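Local coordinates for formyltransferase (Francisella tularensis subsp. tularensis, PDB 4NV1), which is a formyltransferase-family protein with a C-terminal dimerization domain and binds dTDP-4-amino-4,6-dideoxyglucose, at residues 80-85 / 124-129; 89-94 / 119-124. All coordinates share one frame; numbering follows the deposited sequence.

Contact 1 (80-85 / 124-129); sequences FPAKLV and MDEEID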
ATOM      1  N   PHE A  80     -22.287   6.453  28.641  1.00 39.67           N
ATOM      2  CA  PHE A  80     -22.635   7.072  29.898  1.00 36.28           C
ATOM      3  C   PHE A  80     -24.023   6.539  30.219  1.00 38.38           C
ATOM      4  O   PHE A  80     -24.863   6.424  29.327  1.00 41.77           O
ATOM      5  CB  PHE A  80     -22.712   8.606  29.770  1.00 36.29           C
ATOM      6  CG  PHE A  80     -21.399   9.361  29.745  1.00 28.36           C
ATOM      7  CD1 PHE A  80     -20.195   8.804  29.361  1.00 36.55           C
ATOM      8  CD2 PHE A  80     -21.415  10.699  30.043  1.00 25.39           C
ATOM      9  CE1 PHE A  80     -19.027   9.560  29.330  1.00 29.03           C
ATOM     10  CE2 PHE A  80     -20.283  11.467  29.984  1.00 27.30           C
ATOM     11  CZ  PHE A  80     -19.073  10.889  29.646  1.00 29.08           C
ATOM     12  N   PRO A  81     -24.278   6.192  31.489  1.00 41.92           N
ATOM     13  CA  PRO A  81     -25.607   5.775  31.934  1.00 42.47           C
ATOM     14  C   PRO A  81     -26.700   6.807  31.724  1.00 41.97           C
ATOM     15  O   PRO A  81     -26.423   7.988  31.682  1.00 45.36           O
ATOM     16  CB  PRO A  81     -25.424   5.537  33.430  1.00 45.34           C
ATOM     17  CG  PRO A  81     -23.998   5.113  33.536  1.00 50.20           C
ATOM     18  CD  PRO A  81     -23.217   5.740  32.405  1.00 43.96           C
ATOM     19  N   ALA A  82     -27.951   6.377  31.630  1.00 43.10           N
ATOM     20  CA  ALA A  82     -29.020   7.298  31.275  1.00 43.44           C
ATOM     21  C   ALA A  82     -29.190   8.383  32.316  1.00 41.86           C
ATOM     22  O   ALA A  82     -29.365   9.528  31.974  1.00 40.27           O
ATOM     23  CB  ALA A  82     -30.331   6.561  31.051  1.00 44.91           C
ATOM     24  N   LYS A  83     -29.113   8.035  33.591  1.00 44.92           N
ATOM     25  CA  LYS A  83     -29.527   8.960  34.630  1.00 42.00           C
ATOM     26  C   LYS A  83     -28.384   9.929  34.876  1.00 37.79           C
ATOM     27  O   LYS A  83     -28.599  11.070  35.311  1.00 37.18           O
ATOM     28  CB  LYS A  83     -29.836   8.178  35.912  1.00 55.11           C
ATOM     29  CG  LYS A  83     -30.309   6.761  35.636  1.00 63.31           C
ATOM     30  CD  LYS A  83     -31.292   6.266  36.683  1.00 76.68           C
ATOM     31  CE  LYS A  83     -32.323   5.324  36.069  1.00 77.94           C
ATOM     32  NZ  LYS A  83     -33.330   4.931  37.093  1.00 74.35           N
ATOM     33  N   LEU A  84     -27.156   9.490  34.596  1.00 31.43           N
ATOM     34  CA  LEU A  84     -26.059  10.472  34.603  1.00 32.92           C
ATOM     35  C   LEU A  84     -26.350  11.577  33.565  1.00 30.87           C
ATOM     36  O   LEU A  84     -26.418  12.739  33.868  1.00 34.95           O
ATOM     37  CB  LEU A  84     -24.760   9.788  34.262  1.00 28.19           C
ATOM     38  CG  LEU A  84     -23.601  10.778  34.288  1.00 32.20           C
ATOM     39  CD1 LEU A  84     -23.295  11.506  35.590  1.00 27.99           C
ATOM     40  CD2 LEU A  84     -22.375  10.063  33.794  1.00 29.08           C
ATOM     41  N   VAL A  85     -26.625  11.152  32.355  1.00 32.20           N
ATOM     42  CA  VAL A  85     -26.866  11.988  31.179  1.00 37.31           C
ATOM     43  C   VAL A  85     -28.139  12.805  31.366  1.00 36.68           C
ATOM     44  O   VAL A  85     -28.184  13.960  30.940  1.00 28.68           O
ATOM     45  CB  VAL A  85     -26.966  11.052  29.956  1.00 40.16           C
ATOM     46  CG1 VAL A  85     -27.742  11.652  28.810  1.00 44.99           C
ATOM     47  CG2 VAL A  85     -25.587  10.619  29.511  1.00 38.67           C
ATOM     48  N   MET A 124     -25.387  15.083  25.212  1.00 28.54           N
ATOM     49  CA  MET A 124     -25.731  13.662  25.218  1.00 27.08           C
ATOM     50  C   MET A 124     -27.136  13.481  25.744  1.00 29.29           C
ATOM     51  O   MET A 124     -27.630  14.265  26.577  1.00 34.31           O
ATOM     52  CB  MET A 124     -24.722  12.848  26.036  1.00 29.52           C
ATOM     53  CG  MET A 124     -23.303  13.065  25.592  1.00 27.19           C
ATOM     54  SD  MET A 124     -21.983  12.416  26.643  1.00 34.20           S
ATOM     55  CE  MET A 124     -22.546  10.747  26.860  1.00 33.30           C
ATOM     56  N   ASP A 125     -27.748  12.455  25.169  1.00 32.46           N
ATOM     57  CA  ASP A 125     -29.103  11.955  25.333  1.00 41.67           C
ATOM     58  C   ASP A 125     -29.026  10.459  25.658  1.00 42.38           C
ATOM     59  O   ASP A 125     -27.934   9.869  25.687  1.00 43.75           O
ATOM     60  CB  ASP A 125     -29.803  12.012  23.970  1.00 51.29           C
ATOM     61  CG  ASP A 125     -30.880  13.032  23.911  1.00 65.68           C
ATOM     62  OD1 ASP A 125     -31.541  13.250  24.952  1.00 71.39           O
ATOM     63  OD2 ASP A 125     -31.085  13.566  22.795  1.00 86.64           O
ATOM     64  N   GLU A 126     -30.179   9.826  25.842  1.00 48.20           N
ATOM     65  CA  GLU A 126     -30.236   8.355  25.916  1.00 53.82           C
ATOM     66  C   GLU A 126     -29.769   7.551  24.673  1.00 61.32           C
ATOM     67  O   GLU A 126     -29.245   6.435  24.809  1.00 46.28           O
ATOM     68  CB  GLU A 126     -31.630   7.950  26.356  1.00 54.97           C
ATOM     69  CG  GLU A 126     -31.977   8.638  27.674  1.00 63.08           C
ATOM     70  CD  GLU A 126     -32.893   7.825  28.575  1.00 71.79           C
ATOM     71  OE1 GLU A 126     -33.642   8.464  29.349  1.00 79.85           O
ATOM     72  OE2 GLU A 126     -32.877   6.569  28.514  1.00 65.91           O
ATOM     73  N   GLU A 127     -29.886   8.124  23.474  1.00 61.80           N
ATOM     74  CA  GLU A 127     -29.418   7.453  22.270  1.00 56.78           C
ATOM     75  C   GLU A 127     -28.031   7.886  21.812  1.00 53.33           C
ATOM     76  O   GLU A 127     -27.612   9.014  22.061  1.00 61.28           O
ATOM     77  CB  GLU A 127     -30.431   7.645  21.134  1.00 71.37           C
ATOM     78  CG  GLU A 127     -31.798   6.985  21.350  1.00 70.10           C
ATOM     79  CD  GLU A 127     -32.392   6.419  20.065  1.00 75.73           C
ATOM     80  OE1 GLU A 127     -31.641   6.266  19.075  1.00 78.73           O
ATOM     81  OE2 GLU A 127     -33.607   6.109  20.028  1.00 75.90           O
ATOM     82  N   ILE A 128     -27.353   6.976  21.115  1.00 44.52           N
ATOM     83  CA  ILE A 128     -26.006   7.154  20.553  1.00 47.26           C
ATOM     84  C   ILE A 128     -25.869   8.229  19.460  1.00 43.94           C
ATOM     85  O   ILE A 128     -26.500   8.188  18.395  1.00 38.07           O
ATOM     86  CB  ILE A 128     -25.418   5.796  20.001  1.00 62.06           C
ATOM     87  CG1 ILE A 128     -25.185   4.750  21.113  1.00 59.30           C
ATOM     88  CG2 ILE A 128     -24.136   5.991  19.179  1.00 63.69           C
ATOM     89  CD1 ILE A 128     -24.088   3.733  20.840  1.00 63.68           C
ATOM     90  N   ASP A 129     -24.930   9.158  19.670  1.00 53.39           N
ATOM     91  CA  ASP A 129     -24.708  10.219  18.680  1.00 49.43           C
ATOM     92  C   ASP A 129     -26.093  10.787  18.280  1.00 43.42           C
ATOM     93  O   ASP A 129     -26.415  10.752  17.104  1.00 44.83           O
ATOM     94  CB  ASP A 129     -23.932   9.657  17.442  1.00 50.56           C
ATOM     95  CG  ASP A 129     -22.587   8.949  17.795  1.00 54.65           C
ATOM     96  OD1 ASP A 129     -21.946   9.369  18.799  1.00 52.05           O
ATOM     97  OD2 ASP A 129     -22.169   7.987  17.074  1.00 42.25           O
TER
HETATM   98  O   HOH W   1     -25.592   8.304  26.548  1.00 40.85           O
HETATM   99  O   HOH W   2     -26.876  15.608  29.097  1.00 30.08           O

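Contact 2 (89-94 / 119-124); sequences LCINIH and ATIHVM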
ATOM      1  N   LEU A  89     -25.405  17.858  32.767  1.00 24.26           N
ATOM      2  CA  LEU A  89     -25.059  18.136  31.389  1.00 26.84           C
ATOM      3  C   LEU A  89     -23.796  17.416  30.921  1.00 25.07           C
ATOM      4  O   LEU A  89     -22.686  17.677  31.391  1.00 24.32           O
ATOM      5  CB  LEU A  89     -24.884  19.652  31.264  1.00 28.57           C
ATOM      6  CG  LEU A  89     -24.488  20.259  29.938  1.00 30.61           C
ATOM      7  CD1 LEU A  89     -25.465  19.768  28.892  1.00 28.22           C
ATOM      8  CD2 LEU A  89     -24.519  21.779  30.077  1.00 34.76           C
ATOM      9  N   CYS A  90     -23.969  16.549  29.942  1.00 25.19           N
ATOM     10  CA  CYS A  90     -22.901  15.709  29.385  1.00 24.79           C
ATOM     11  C   CYS A  90     -22.859  16.037  27.877  1.00 20.80           C
ATOM     12  O   CYS A  90     -23.871  16.103  27.182  1.00 23.11           O
ATOM     13  CB  CYS A  90     -23.250  14.235  29.593  1.00 23.45           C
ATOM     14  SG  CYS A  90     -23.329  13.872  31.361  1.00 28.17           S
ATOM     15  N   ILE A  91     -21.666  16.336  27.422  1.00 22.82           N
ATOM     16  CA  ILE A  91     -21.443  16.736  26.048  1.00 24.49           C
ATOM     17  C   ILE A  91     -20.392  15.818  25.430  1.00 22.93           C
ATOM     18  O   ILE A  91     -19.384  15.475  26.040  1.00 23.28           O
ATOM     19  CB  ILE A  91     -21.091  18.212  26.023  1.00 20.49           C
ATOM     20  CG1 ILE A  91     -22.364  19.005  26.480  1.00 18.91           C
ATOM     21  CG2 ILE A  91     -20.434  18.613  24.719  1.00 19.67           C
ATOM     22  CD1 ILE A  91     -22.054  20.454  26.748  1.00 19.76           C
ATOM     23  N   ASN A  92     -20.758  15.335  24.260  1.00 22.04           N
ATOM     24  CA  ASN A  92     -19.905  14.459  23.482  1.00 23.71           C
ATOM     25  C   ASN A  92     -19.210  15.207  22.364  1.00 26.35           C
ATOM     26  O   ASN A  92     -19.813  16.005  21.655  1.00 23.79           O
ATOM     27  CB  ASN A  92     -20.787  13.384  22.888  1.00 24.65           C
ATOM     28  CG  ASN A  92     -20.000  12.229  22.267  1.00 27.70           C
ATOM     29  OD1 ASN A  92     -20.573  11.493  21.525  1.00 34.20           O
ATOM     30  ND2 ASN A  92     -18.753  12.014  22.641  1.00 33.73           N
ATOM     31  N   ILE A  93     -17.936  14.910  22.178  1.00 26.36           N
ATOM     32  CA  ILE A  93     -17.143  15.512  21.148  1.00 27.14           C
ATOM     33  C   ILE A  93     -16.829  14.314  20.291  1.00 29.00           C
ATOM     34  O   ILE A  93     -16.117  13.390  20.724  1.00 25.43           O
ATOM     35  CB  ILE A  93     -15.916  16.199  21.765  1.00 29.45           C
ATOM     36  CG1 ILE A  93     -16.361  17.406  22.611  1.00 33.79           C
ATOM     37  CG2 ILE A  93     -14.935  16.703  20.710  1.00 31.48           C
ATOM     38  CD1 ILE A  93     -16.401  17.207  24.096  1.00 31.87           C
ATOM     39  N   HIS A  94     -17.368  14.345  19.072  1.00 26.47           N
ATOM     40  CA  HIS A  94     -17.580  13.135  18.260  1.00 27.73           C
ATOM     41  C   HIS A  94     -16.924  13.225  16.868  1.00 30.21           C
ATOM     42  O   HIS A  94     -17.230  14.157  16.117  1.00 25.64           O
ATOM     43  CB  HIS A  94     -19.098  12.936  18.143  1.00 33.22           C
ATOM     44  CG  HIS A  94     -19.527  11.844  17.225  1.00 36.44           C
ATOM     45  ND1 HIS A  94     -19.168  10.519  17.393  1.00 40.49           N
ATOM     46  CD2 HIS A  94     -20.341  11.878  16.142  1.00 39.53           C
ATOM     47  CE1 HIS A  94     -19.698   9.794  16.424  1.00 42.45           C
ATOM     48  NE2 HIS A  94     -20.424  10.593  15.653  1.00 41.92           N
ATOM     49  N   ALA A 119     -16.927  16.600  12.157  1.00 17.70           N
ATOM     50  CA  ALA A 119     -16.945  16.480  13.632  1.00 21.11           C
ATOM     51  C   ALA A 119     -18.127  17.225  14.255  1.00 22.52           C
ATOM     52  O   ALA A 119     -18.474  18.253  13.758  1.00 16.94           O
ATOM     53  CB  ALA A 119     -15.651  17.042  14.222  1.00 19.91           C
ATOM     54  N   THR A 120     -18.694  16.667  15.308  1.00 20.82           N
ATOM     55  CA  THR A 120     -19.824  17.180  15.990  1.00 22.39           C
ATOM     56  C   THR A 120     -19.555  17.198  17.496  1.00 24.90           C
ATOM     57  O   THR A 120     -18.953  16.244  18.051  1.00 21.23           O
ATOM     58  CB  THR A 120     -21.005  16.231  15.788  1.00 23.28           C
ATOM     59  OG1 THR A 120     -21.272  16.057  14.411  1.00 19.34           O
ATOM     60  CG2 THR A 120     -22.303  16.787  16.457  1.00 21.44           C
ATOM     61  N   ILE A 121     -19.991  18.296  18.121  1.00 22.40           N
ATOM     62  CA  ILE A 121     -20.173  18.410  19.571  1.00 20.75           C
ATOM     63  C   ILE A 121     -21.626  18.583  19.865  1.00 22.26           C
ATOM     64  O   ILE A 121     -22.319  19.456  19.303  1.00 18.21           O
ATOM     65  CB  ILE A 121     -19.430  19.612  20.132  1.00 21.76           C
ATOM     66  CG1 ILE A 121     -17.975  19.562  19.736  1.00 24.05           C
ATOM     67  CG2 ILE A 121     -19.616  19.667  21.643  1.00 23.50           C
ATOM     68  CD1 ILE A 121     -17.190  20.821  19.955  1.00 26.96           C
ATOM     69  N   HIS A 122     -22.120  17.708  20.707  1.00 19.36           N
ATOM     70  CA  HIS A 122     -23.540  17.652  20.929  1.00 21.40           C
ATOM     71  C   HIS A 122     -23.809  17.230  22.353  1.00 23.50           C
ATOM     72  O   HIS A 122     -23.000  16.541  23.001  1.00 27.22           O
ATOM     73  CB  HIS A 122     -24.218  16.693  19.945  1.00 21.88           C
ATOM     74  CG  HIS A 122     -23.866  15.256  20.162  1.00 26.58           C
ATOM     75  ND1 HIS A 122     -22.741  14.670  19.621  1.00 28.90           N
ATOM     76  CD2 HIS A 122     -24.498  14.284  20.858  1.00 30.75           C
ATOM     77  CE1 HIS A 122     -22.682  13.403  19.991  1.00 31.46           C
ATOM     78  NE2 HIS A 122     -23.724  13.153  20.762  1.00 33.38           N
ATOM     79  N   VAL A 123     -24.952  17.671  22.850  1.00 24.85           N
ATOM     80  CA  VAL A 123     -25.390  17.296  24.179  1.00 25.74           C
ATOM     81  C   VAL A 123     -25.837  15.849  24.225  1.00 25.22           C
ATOM     82  O   VAL A 123     -26.679  15.451  23.464  1.00 24.56           O
ATOM     83  CB  VAL A 123     -26.523  18.223  24.664  1.00 26.63           C
ATOM     84  CG1 VAL A 123     -26.979  17.857  26.088  1.00 24.97           C
ATOM     85  CG2 VAL A 123     -26.059  19.682  24.611  1.00 24.85           C
ATOM     86  N   MET A 124     -25.387  15.083  25.212  1.00 28.54           N
ATOM     87  CA  MET A 124     -25.731  13.662  25.218  1.00 27.08           C
ATOM     88  C   MET A 124     -27.136  13.481  25.744  1.00 29.29           C
ATOM     89  O   MET A 124     -27.630  14.265  26.577  1.00 34.31           O
ATOM     90  CB  MET A 124     -24.722  12.848  26.036  1.00 29.52           C
ATOM     91  CG  MET A 124     -23.303  13.065  25.592  1.00 27.19           C
ATOM     92  SD  MET A 124     -21.983  12.416  26.643  1.00 34.20           S
ATOM     93  CE  MET A 124     -22.546  10.747  26.860  1.00 33.30           C
TER
HETATM   94  O   HOH W   2     -26.876  15.608  29.097  1.00 30.08           O

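Contact 1 (80-85 / 124-129)
A82 and V85, in the first turn of helix 82-87, run past E126 and D125 of the loop that follows strand 117-123, the CA atoms of A82 and E126 being 5.6 Å apart. The helix starts after P81, its N-cap. Beside it the ring of F80 receives the end of M124, whose side chain crosses it at about a right angle. A bend at the last torsion of M124 (chi3 50°) turns CE over the ring face, 3.4 Å from F80 CG and displaced toward the rim. The sulfur follows over the face, with M124 SD 4.2 Å from the centroid of the F80 ring. V85 packs next to it: its CG1, anti to the backbone N, lies 3.4 Å from M124 O, while CG2 meets the M124 methyl. At the outer edge E126 OE2 reaches A82 CB at 3.6 Å, and E126 OE1 bonds to N86 ND2. One water donates to D125 O (2.9 Å) and weakly to F80 O; a second lies near V85 O and M124 O. F80 also packs on M57 and S73. The arrangement is a Met-aromatic contact joining a helix start to a post-strand loop at the surface of the formyltransferase domain.

Contact 2 (89-94 / 119-124)
N92 and H122 face each other as a hydrogen-bonded antiparallel pair, N92 N donating to H122 O at 2.8 Å and H122 N returning a bond to N92 O. H94 and T120 repeat this exchange further along, and M124 N adds a nearly straight bond to C90 O (2.7 Å), extending the pairing just past the end of strand 117-123. H122 holds CG between its backbone N and carbonyl carbon (chi1 68°), and its ring lies alongside the N92 side chain. N92 CB covers one ring face and OD1 approaches CE1 of H122 at 3.2 Å; the amide and ring planes stand 72° apart. The amide is anchored from the far side, where N92 ND2 bonds to S73 O. On the same face, M124 CG sits against N92 CB, and M124 SD packs 3.7 Å from C90 CB. I91, I93, I121 and V123 form the opposite, apolar face, pressed tightly where I91 CG2 meets I121 CG2 at 3.4 Å. Farther out, T120 OG1 is bonded to G96 O. Strand 70-74 flanks 89-94 in parallel and strand 133-139 flanks 117-123 antiparallel, while helix 147-170 covers the apolar face through I169 on I91 and L161 and V165 on I121.

The centres of the two contacts lie about 10 Å apart on one side of the chain's centre, contact 2 buried and contact 1 at the surface. Along the chain the order is 80-85, 89-94, 119-124, 124-129: helix 82-87 leads directly into strand 89-94, and strand 117-123 runs out into the loop, so contact 1 brackets contact 2. M124 belongs to both, and one water serves both. Where they meet, F80 CD2 packs 3.9 Å from C90 SG, and D129 lies against N92, H94 and H122. Helix start and loop thus lie beside the polar face of the mixed sheet, whose H94 side chain is about 6 Å from the bound dTDP-4-amino-4,6-dideoxyglucose.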